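Local coordinates for putative cell adhesion protein (Bacteroides eggerthii, PDB 4GPV) that probably serves as a FimA-like pilus subunit, a building block of the adhesive surface fibres of this human gut bacterium, at residues A[292-295]-A[296-299]; A[281-285]-A[286-290]; A[238-241]-A[242-246]. All blocks are in the same frame, centred on the assembly; numbering follows the deposited sequence.

Contact 1: residues A[292-295]-A[296-299]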
ATOM      1  N   THR A 292      -8.882   9.225  -2.571  1.00 20.19           N
ATOM      2  CA  THR A 292      -9.064   7.829  -2.216  1.00 19.95           C
ATOM      3  C   THR A 292      -7.655   7.225  -2.295  1.00 21.78           C
ATOM      4  O   THR A 292      -6.693   7.960  -2.572  1.00 23.22           O
ATOM      5  CB  THR A 292     -10.135   7.127  -3.058  1.00 21.50           C
ATOM      6  OG1 THR A 292      -9.747   7.197  -4.429  1.00 20.93           O
ATOM      7  CG2 THR A 292     -11.523   7.746  -2.870  1.00 19.55           C
ATOM      8  N   ILE A 293      -7.486   5.927  -2.054  1.00 16.64           N
ATOM      9  CA  ILE A 293      -6.123   5.392  -2.064  1.00 15.87           C
ATOM     10  C   ILE A 293      -5.827   4.739  -3.392  1.00 18.95           C
ATOM     11  O   ILE A 293      -6.533   3.826  -3.798  1.00 18.81           O
ATOM     12  CB  ILE A 293      -5.908   4.381  -0.900  1.00 18.80           C
ATOM     13  CG1 ILE A 293      -6.157   5.006   0.491  1.00 18.33           C
ATOM     14  CG2 ILE A 293      -4.554   3.675  -0.991  1.00 19.08           C
ATOM     15  CD1 ILE A 293      -5.190   6.166   0.901  1.00 25.29           C
ATOM     16  N   GLU A 294      -4.725   5.164  -4.032  1.00 18.94           N
ATOM     17  CA  GLU A 294      -4.266   4.601  -5.299  1.00 20.66           C
ATOM     18  C   GLU A 294      -2.922   3.934  -5.129  1.00 22.54           C
ATOM     19  O   GLU A 294      -2.089   4.474  -4.399  1.00 20.64           O
ATOM     20  CB  GLU A 294      -4.081   5.705  -6.345  1.00 22.60           C
ATOM     21  CG  GLU A 294      -5.317   6.455  -6.766  1.00 33.15           C
ATOM     22  CD  GLU A 294      -4.916   7.417  -7.861  1.00 49.03           C
ATOM     23  OE1 GLU A 294      -4.540   6.950  -8.964  1.00 41.31           O
ATOM     24  OE2 GLU A 294      -4.818   8.626  -7.561  1.00 43.80           O
ATOM     25  N   PRO A 295      -2.646   2.832  -5.852  1.00 19.45           N
ATOM     26  CA  PRO A 295      -1.301   2.243  -5.795  1.00 18.86           C
ATOM     27  C   PRO A 295      -0.280   3.220  -6.330  1.00 21.50           C
ATOM     28  O   PRO A 295      -0.625   4.048  -7.177  1.00 20.41           O
ATOM     29  CB  PRO A 295      -1.373   1.033  -6.750  1.00 21.14           C
ATOM     30  CG  PRO A 295      -2.735   0.955  -7.221  1.00 26.86           C
ATOM     31  CD  PRO A 295      -3.540   2.105  -6.781  1.00 22.26           C
ATOM     32  N   GLY A 296       0.948   3.152  -5.836  1.00 20.58           N
ATOM     33  CA  GLY A 296       2.012   4.009  -6.358  1.00 20.40           C
ATOM     34  C   GLY A 296       1.891   5.468  -5.970  1.00 22.03           C
ATOM     35  O   GLY A 296       2.493   6.329  -6.620  1.00 21.88           O
ATOM     36  N   LYS A 297       1.104   5.763  -4.932  1.00 17.91           N
ATOM     37  CA  LYS A 297       1.001   7.140  -4.412  1.00 17.11           C
ATOM     38  C   LYS A 297       1.433   7.137  -2.965  1.00 18.74           C
ATOM     39  O   LYS A 297       1.261   6.139  -2.249  1.00 19.48           O
ATOM     40  CB  LYS A 297      -0.438   7.684  -4.550  1.00 19.86           C
ATOM     41  CG  LYS A 297      -0.877   7.833  -6.013  1.00 31.34           C
ATOM     42  CD  LYS A 297      -1.020   9.277  -6.440  1.00 45.68           C
ATOM     43  CE  LYS A 297      -1.404   9.356  -7.904  1.00 60.17           C
ATOM     44  NZ  LYS A 297      -2.536  10.288  -8.147  1.00 74.70           N
ATOM     45  N   SER A 298       1.963   8.271  -2.523  1.00 18.10           N
ATOM     46  CA  SER A 298       2.469   8.465  -1.182  1.00 17.99           C
ATOM     47  C   SER A 298       1.669   9.617  -0.563  1.00 21.02           C
ATOM     48  O   SER A 298       1.729  10.729  -1.065  1.00 21.82           O
ATOM     49  CB  SER A 298       3.968   8.773  -1.253  1.00 20.58           C
ATOM     50  OG  SER A 298       4.494   9.142   0.017  1.00 23.35           O
ATOM     51  N   TYR A 299       0.874   9.330   0.483  1.00 17.90           N
ATOM     52  CA  TYR A 299      -0.004  10.331   1.097  1.00 17.32           C
ATOM     53  C   TYR A 299       0.598  10.830   2.376  1.00 21.17           C
ATOM     54  O   TYR A 299       1.014  10.034   3.221  1.00 21.69           O
ATOM     55  CB  TYR A 299      -1.406   9.722   1.408  1.00 17.64           C
ATOM     56  CG  TYR A 299      -2.080   9.196   0.158  1.00 17.19           C
ATOM     57  CD1 TYR A 299      -1.818   7.911  -0.308  1.00 18.45           C
ATOM     58  CD2 TYR A 299      -2.891  10.019  -0.620  1.00 18.55           C
ATOM     59  CE1 TYR A 299      -2.382   7.440  -1.491  1.00 19.30           C
ATOM     60  CE2 TYR A 299      -3.471   9.551  -1.806  1.00 19.00           C
ATOM     61  CZ  TYR A 299      -3.203   8.259  -2.237  1.00 24.57           C
ATOM     62  OH  TYR A 299      -3.684   7.775  -3.426  1.00 23.39           O
TER
HETATM   63  O   HOH W   1      -5.180   9.489  -4.785  1.00 29.40           O
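Glu294 and Tyr299 meet where a loop turns into a strand, and the tie is polar: the backbone N-H of Glu294 points at Tyr299 OH, N to OH 2.9 Å, arriving at the ring edge close to its plane. The same hydroxyl donates to a water, 2.7 Å from OH to the water oxygen, which donates in turn to Thr292 O and Glu294 OE2. The phenol oxygen thus holds the loop backbone directly and reaches the Glu294 carboxylate through the water.

The charged pair is Glu294 and Lys297, whose side chains run side by side in the same direction. The lysine chain bends at chi2 (-111°) and chi4, bringing NZ of Lys297 to OE2 of Glu294 at 2.9 Å on the syn side, 33° out of the carboxylate plane. The backbone of the same pair bounds a type II beta turn, its closing bond from Lys297 N to Glu294 O weak, with Gly296 at positive phi.

The apolar element is a CH-pi contact. Ile293 CD1 lies over one face of the Tyr299 ring, 4.1 Å from the centroid and shifted toward the rim. A phenylalanine in place of Tyr299 would probably keep this packing but leave the Glu294 N-H and the water without their shared oxygen.

Strand 297-306 starts here, between strands 146-169 and 329-343: Lys297 bonds through its backbone to Lys159, Ser298 to Ala336, and the Ile293 side chain rests on Ala158 and Ile160.

Contact 2: residues A[281-285]-A[286-290]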
ATOM      1  N   PRO A 281      -9.943  11.194  13.252  1.00 22.07           N
ATOM      2  CA  PRO A 281      -9.771  10.461  11.989  1.00 20.76           C
ATOM      3  C   PRO A 281      -9.759  11.293  10.702  1.00 24.32           C
ATOM      4  O   PRO A 281     -10.184  12.456  10.682  1.00 22.09           O
ATOM      5  CB  PRO A 281     -11.017   9.586  11.984  1.00 21.95           C
ATOM      6  CG  PRO A 281     -12.068  10.436  12.681  1.00 27.81           C
ATOM      7  CD  PRO A 281     -11.371  11.468  13.508  1.00 24.26           C
ATOM      8  N   ILE A 282      -9.334  10.634   9.623  1.00 21.63           N
ATOM      9  CA  ILE A 282      -9.415  11.158   8.270  1.00 22.59           C
ATOM     10  C   ILE A 282      -9.876  10.032   7.354  1.00 22.84           C
ATOM     11  O   ILE A 282      -9.245   8.973   7.304  1.00 20.48           O
ATOM     12  CB  ILE A 282      -8.150  11.888   7.743  1.00 27.57           C
ATOM     13  CG1 ILE A 282      -8.462  12.679   6.426  1.00 29.86           C
ATOM     14  CG2 ILE A 282      -6.972  10.978   7.570  1.00 27.05           C
ATOM     15  CD1 ILE A 282      -9.651  13.856   6.557  1.00 35.66           C
ATOM     16  N   LEU A 283     -10.997  10.259   6.647  1.00 21.15           N
ATOM     17  CA  LEU A 283     -11.545   9.282   5.699  1.00 21.62           C
ATOM     18  C   LEU A 283     -10.956   9.536   4.343  1.00 22.52           C
ATOM     19  O   LEU A 283     -10.992  10.680   3.886  1.00 19.87           O
ATOM     20  CB  LEU A 283     -13.086   9.387   5.609  1.00 23.27           C
ATOM     21  CG  LEU A 283     -13.908   8.615   6.620  1.00 31.24           C
ATOM     22  CD1 LEU A 283     -13.780   9.229   7.960  1.00 33.01           C
ATOM     23  CD2 LEU A 283     -15.358   8.649   6.231  1.00 37.57           C
ATOM     24  N   PHE A 284     -10.449   8.485   3.687  1.00 17.45           N
ATOM     25  CA  PHE A 284      -9.901   8.587   2.330  1.00 17.88           C
ATOM     26  C   PHE A 284     -11.053   8.424   1.342  1.00 19.98           C
ATOM     27  O   PHE A 284     -11.226   7.366   0.695  1.00 18.35           O
ATOM     28  CB  PHE A 284      -8.789   7.570   2.079  1.00 18.42           C
ATOM     29  CG  PHE A 284      -7.514   8.009   2.750  1.00 20.14           C
ATOM     30  CD1 PHE A 284      -6.659   8.914   2.126  1.00 24.80           C
ATOM     31  CD2 PHE A 284      -7.199   7.573   4.033  1.00 21.61           C
ATOM     32  CE1 PHE A 284      -5.480   9.336   2.757  1.00 26.33           C
ATOM     33  CE2 PHE A 284      -6.005   7.983   4.658  1.00 25.52           C
ATOM     34  CZ  PHE A 284      -5.178   8.881   4.023  1.00 24.61           C
ATOM     35  N   THR A 285     -11.860   9.482   1.272  1.00 19.16           N
ATOM     36  CA  THR A 285     -12.986   9.636   0.343  1.00 19.55           C
ATOM     37  C   THR A 285     -12.796  10.928  -0.443  1.00 26.40           C
ATOM     38  O   THR A 285     -12.108  11.844   0.013  1.00 21.79           O
ATOM     39  CB  THR A 285     -14.335   9.738   1.105  1.00 27.55           C
ATOM     40  OG1 THR A 285     -14.320  10.893   1.955  1.00 26.37           O
ATOM     41  CG2 THR A 285     -14.666   8.492   1.886  1.00 29.18           C
ATOM     42  N   ASN A 286     -13.512  11.048  -1.564  1.00 24.21           N
ATOM     43  CA  ASN A 286     -13.488  12.292  -2.334  1.00 25.69           C
ATOM     44  C   ASN A 286     -14.034  13.509  -1.570  1.00 29.24           C
ATOM     45  O   ASN A 286     -13.638  14.615  -1.896  1.00 32.65           O
ATOM     46  CB  ASN A 286     -14.305  12.109  -3.614  1.00 28.11           C
ATOM     47  CG  ASN A 286     -13.535  11.327  -4.630  1.00 38.64           C
ATOM     48  OD1 ASN A 286     -12.297  11.255  -4.602  1.00 36.62           O
ATOM     49  ND2 ASN A 286     -14.258  10.705  -5.542  1.00 46.45           N
ATOM     50  N   THR A 287     -14.933  13.323  -0.588  1.00 25.11           N
ATOM     51  CA  THR A 287     -15.536  14.443   0.146  1.00 27.57           C
ATOM     52  C   THR A 287     -14.794  14.796   1.440  1.00 33.81           C
ATOM     53  O   THR A 287     -14.955  15.918   1.907  1.00 34.88           O
ATOM     54  CB  THR A 287     -17.029  14.185   0.466  1.00 41.60           C
ATOM     55  OG1 THR A 287     -17.150  12.995   1.243  1.00 47.01           O
ATOM     56  CG2 THR A 287     -17.881  14.074  -0.783  1.00 42.77           C
ATOM     57  N   ASP A 288     -13.985  13.877   2.021  1.00 28.32           N
ATOM     58  CA  ASP A 288     -13.289  14.202   3.282  1.00 28.33           C
ATOM     59  C   ASP A 288     -11.829  14.544   2.981  1.00 30.20           C
ATOM     60  O   ASP A 288     -11.495  15.731   2.910  1.00 30.79           O
ATOM     61  CB  ASP A 288     -13.428  13.076   4.328  1.00 30.63           C
ATOM     62  CG  ASP A 288     -13.114  13.489   5.760  1.00 51.38           C
ATOM     63  OD1 ASP A 288     -13.276  14.688   6.081  1.00 56.58           O
ATOM     64  OD2 ASP A 288     -12.740  12.597   6.578  1.00 57.14           O
ATOM     65  N   ALA A 289     -10.981  13.534   2.757  1.00 25.69           N
ATOM     66  CA  ALA A 289      -9.572  13.763   2.415  1.00 23.20           C
ATOM     67  C   ALA A 289      -9.407  14.389   1.042  1.00 25.85           C
ATOM     68  O   ALA A 289      -8.355  14.971   0.785  1.00 25.01           O
ATOM     69  CB  ALA A 289      -8.817  12.440   2.445  1.00 23.46           C
ATOM     70  N   ARG A 290     -10.426  14.239   0.141  1.00 24.15           N
ATOM     71  CA  ARG A 290     -10.408  14.680  -1.266  0.50 24.28           C
ATOM     72  C   ARG A 290      -9.450  13.764  -2.051  1.00 24.67           C
ATOM     73  O   ARG A 290      -8.957  14.107  -3.129  1.00 23.51           O
ATOM     74  CB  ARG A 290     -10.072  16.185  -1.453  0.50 27.67           C
ATOM     75  CG  ARG A 290     -10.949  17.144  -0.635  0.50 35.43           C
ATOM     76  CD  ARG A 290     -12.191  17.586  -1.387  0.50 48.72           C
ATOM     77  NE  ARG A 290     -13.287  17.919  -0.475  0.50 57.01           N
ATOM     78  CZ  ARG A 290     -14.573  17.939  -0.813  0.50 65.72           C
ATOM     79  NH1 ARG A 290     -14.945  17.634  -2.052  0.50 49.43           N
ATOM     80  NH2 ARG A 290     -15.497  18.258   0.083  0.50 49.81           N
TER
HETATM   81  O   HOH W   2     -16.185  11.275   3.855  1.00 45.94           O
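Asp288 OD2 takes the backbone N-H of Leu283 at 2.9 Å from N to OD2, on the anti side of the carboxylate and 24° out of its plane. The Asp288 carboxylate carbon stands anti to its own backbone N (chi1 -162°), which carries the group back along the strand end, where Ile282 CD1 also meets OD2, at 3.3 Å.

Asp288 is held from its backbone side as well: its N-H is received by Thr285 OG1, 3.0 Å from N to OG1, and weakly by Thr285 O. The threonine hydroxyl, placed between N and the carbonyl carbon (chi1 61°), faces into the bend and also shares a water with Thr287 OG1.

The chain leaves strand 274-283 through an inverse gamma turn centred on Phe284, then doubles back so that Ala289 N binds Leu283 O at 3.1 Å, almost in line with the carbonyl. Arg290 N closes the loop on Thr285 O at 2.9 Å.

The methyl of Ala289 packs on the inner side of the bend, 4.0 Å from Ile282 CG1, and sits obliquely to the Phe284 ring, 4.1 Å from CD1. Val333 of strand 329-343 lies against Ile282, Phe284 and Ala289 alike, while Val301 of strand 297-306 touches the first two.

Contact 3: residues A[238-241]-A[242-246]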
ATOM      1  N   THR A 238       3.768  16.167  20.179  1.00 28.27           N
ATOM      2  CA  THR A 238       4.093  17.521  20.655  1.00 28.96           C
ATOM      3  C   THR A 238       3.518  18.550  19.657  1.00 29.27           C
ATOM      4  O   THR A 238       2.889  18.166  18.659  1.00 27.66           O
ATOM      5  CB  THR A 238       5.625  17.701  20.817  1.00 36.78           C
ATOM      6  OG1 THR A 238       6.247  17.781  19.529  1.00 34.20           O
ATOM      7  CG2 THR A 238       6.291  16.606  21.668  1.00 40.81           C
ATOM      8  N   ILE A 239       3.818  19.848  19.876  1.00 27.63           N
ATOM      9  CA  ILE A 239       3.432  20.916  18.942  1.00 27.67           C
ATOM     10  C   ILE A 239       4.030  20.611  17.570  1.00 29.36           C
ATOM     11  O   ILE A 239       3.474  21.016  16.551  1.00 29.43           O
ATOM     12  CB  ILE A 239       3.874  22.312  19.470  1.00 30.87           C
ATOM     13  CG1 ILE A 239       5.415  22.355  19.794  1.00 32.12           C
ATOM     14  CG2 ILE A 239       3.011  22.698  20.698  1.00 31.11           C
ATOM     15  CD1 ILE A 239       6.095  23.786  19.778  1.00 34.08           C
ATOM     16  N   ASN A 240       5.168  19.881  17.559  1.00 26.29           N
ATOM     17  CA  ASN A 240       5.858  19.385  16.383  1.00 23.58           C
ATOM     18  C   ASN A 240       6.037  20.483  15.320  1.00 30.47           C
ATOM     19  O   ASN A 240       5.571  20.338  14.175  1.00 28.35           O
ATOM     20  CB  ASN A 240       5.098  18.170  15.812  1.00 24.20           C
ATOM     21  CG  ASN A 240       5.811  17.418  14.736  1.00 26.58           C
ATOM     22  OD1 ASN A 240       7.026  17.626  14.491  1.00 27.31           O
ATOM     23  ND2 ASN A 240       5.067  16.525  14.051  1.00 24.05           N
ATOM     24  N   ALA A 241       6.696  21.592  15.718  1.00 31.02           N
ATOM     25  CA  ALA A 241       6.961  22.737  14.839  1.00 32.51           C
ATOM     26  C   ALA A 241       7.728  22.323  13.568  1.00 36.65           C
ATOM     27  O   ALA A 241       7.554  22.959  12.532  1.00 36.95           O
ATOM     28  CB  ALA A 241       7.738  23.805  15.579  1.00 35.12           C
ATOM     29  N   GLY A 242       8.540  21.266  13.665  1.00 32.25           N
ATOM     30  CA  GLY A 242       9.327  20.732  12.561  1.00 30.97           C
ATOM     31  C   GLY A 242       8.591  19.806  11.603  1.00 31.87           C
ATOM     32  O   GLY A 242       9.181  19.402  10.616  1.00 32.97           O
ATOM     33  N   SER A 243       7.310  19.446  11.886  1.00 26.50           N
ATOM     34  CA  SER A 243       6.468  18.564  11.047  1.00 24.89           C
ATOM     35  C   SER A 243       7.121  17.195  10.842  1.00 28.67           C
ATOM     36  O   SER A 243       7.061  16.636   9.743  1.00 29.28           O
ATOM     37  CB  SER A 243       6.161  19.207   9.688  1.00 28.44           C
ATOM     38  OG  SER A 243       5.500  20.454   9.847  1.00 35.96           O
ATOM     39  N   THR A 244       7.708  16.635  11.907  1.00 27.00           N
ATOM     40  CA  THR A 244       8.292  15.292  11.806  1.00 27.21           C
ATOM     41  C   THR A 244       7.158  14.237  11.673  1.00 28.36           C
ATOM     42  O   THR A 244       6.069  14.393  12.254  1.00 26.93           O
ATOM     43  CB  THR A 244       9.220  14.985  12.984  1.00 36.04           C
ATOM     44  OG1 THR A 244       8.444  14.769  14.154  1.00 38.06           O
ATOM     45  CG2 THR A 244      10.254  16.075  13.225  1.00 37.13           C
ATOM     46  N   VAL A 245       7.453  13.146  10.959  1.00 25.26           N
ATOM     47  CA  VAL A 245       6.500  12.068  10.711  1.00 23.81           C
ATOM     48  C   VAL A 245       6.491  11.118  11.921  1.00 27.00           C
ATOM     49  O   VAL A 245       7.557  10.680  12.380  1.00 29.85           O
ATOM     50  CB  VAL A 245       6.868  11.340   9.381  1.00 27.13           C
ATOM     51  CG1 VAL A 245       6.082  10.037   9.201  1.00 25.73           C
ATOM     52  CG2 VAL A 245       6.688  12.258   8.171  1.00 27.37           C
ATOM     53  N   PHE A 246       5.296  10.772  12.410  1.00 21.04           N
ATOM     54  CA  PHE A 246       5.170   9.847  13.537  1.00 20.64           C
ATOM     55  C   PHE A 246       5.324   8.389  13.079  1.00 21.71           C
ATOM     56  O   PHE A 246       5.991   7.589  13.743  1.00 23.03           O
ATOM     57  CB  PHE A 246       3.809  10.019  14.242  1.00 20.72           C
ATOM     58  CG  PHE A 246       3.578   8.955  15.298  1.00 22.39           C
ATOM     59  CD1 PHE A 246       4.330   8.943  16.479  1.00 25.26           C
ATOM     60  CD2 PHE A 246       2.643   7.945  15.103  1.00 22.86           C
ATOM     61  CE1 PHE A 246       4.134   7.946  17.448  1.00 25.85           C
ATOM     62  CE2 PHE A 246       2.479   6.925  16.060  1.00 25.54           C
ATOM     63  CZ  PHE A 246       3.224   6.939  17.225  1.00 24.46           C
TER
HETATM   64  O   HOH W   3       9.423  19.237  15.659  1.00 40.45           O
HETATM   65  O   HOH W   4       5.108  22.563  11.724  1.00 50.23           O
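Asn240 and Thr244 face each other across a tight surface loop, and the amide of Asn240 uses both its ends on the one residue. Its OD1 accepts the backbone N-H of Thr244 at 2.9 Å from N to OD1, the donor tilted 17° from the carbonyl plane. Thr244 OG1 donates to the same OD1 over a longer 3.2 Å, from above that plane. The other end, ND2, gives a hydrogen to Thr244 O, 3.0 Å away and in the plane of that carbonyl, on a lone pair. With CG anti to the backbone N (chi1 -170°), the amide is carried across the bend, and bonds at both ends fix its rotation, telling oxygen from nitrogen.

Backbone bonds make the second group. Residues Asn240 to Ser243 form a type I beta turn, closed by Ser243 N to Asn240 O at 3.0 Å. Just before it, Thr238 OG1 accepts from Asn240 N in an ST turn, so hydroxyl and amide side chains brace successive bends of the chain.

Water does the remaining work. One molecule donates to Asn240 OD1 and accepts from Gly242 N, joining the amide to the middle of the turn. Another donates to Ala241 O at 2.6 Å and also meets Ser243 OG, which is hydrogen-bonded to Lys165 NZ.

The loop links strand 229-231 to strand 247-251 and lies along strand 146-169. Asn240 ND2 has a further bond there to Val164 O, and the backbones of Thr238 and Phe246 pair with Asp166 and Leu162.

How the contacts relate
All three contacts belong to the FimA-like C-terminal domain, and each is a local bend beside a strand. Contact 3 comes first along the chain, in the loop before strand 247-251; contact 2 follows at the end of strand 274-283, and contact 1 opens strand 297-306. Contacts 1 and 2 belong to one connection, leaving the sheet of strands 176-193 and 262-271 and entering the one that holds strands 146-169 and 329-343; their centres are 13 Å apart and they touch, Ile293 CD1 lying 3.3 Å from Phe284 CD1. Contact 3 is a surface loop touching neither, its nearest atoms about 8 Å from contact 1, yet contacts 1 and 3 both lie against strand 146-169, at different points along its length.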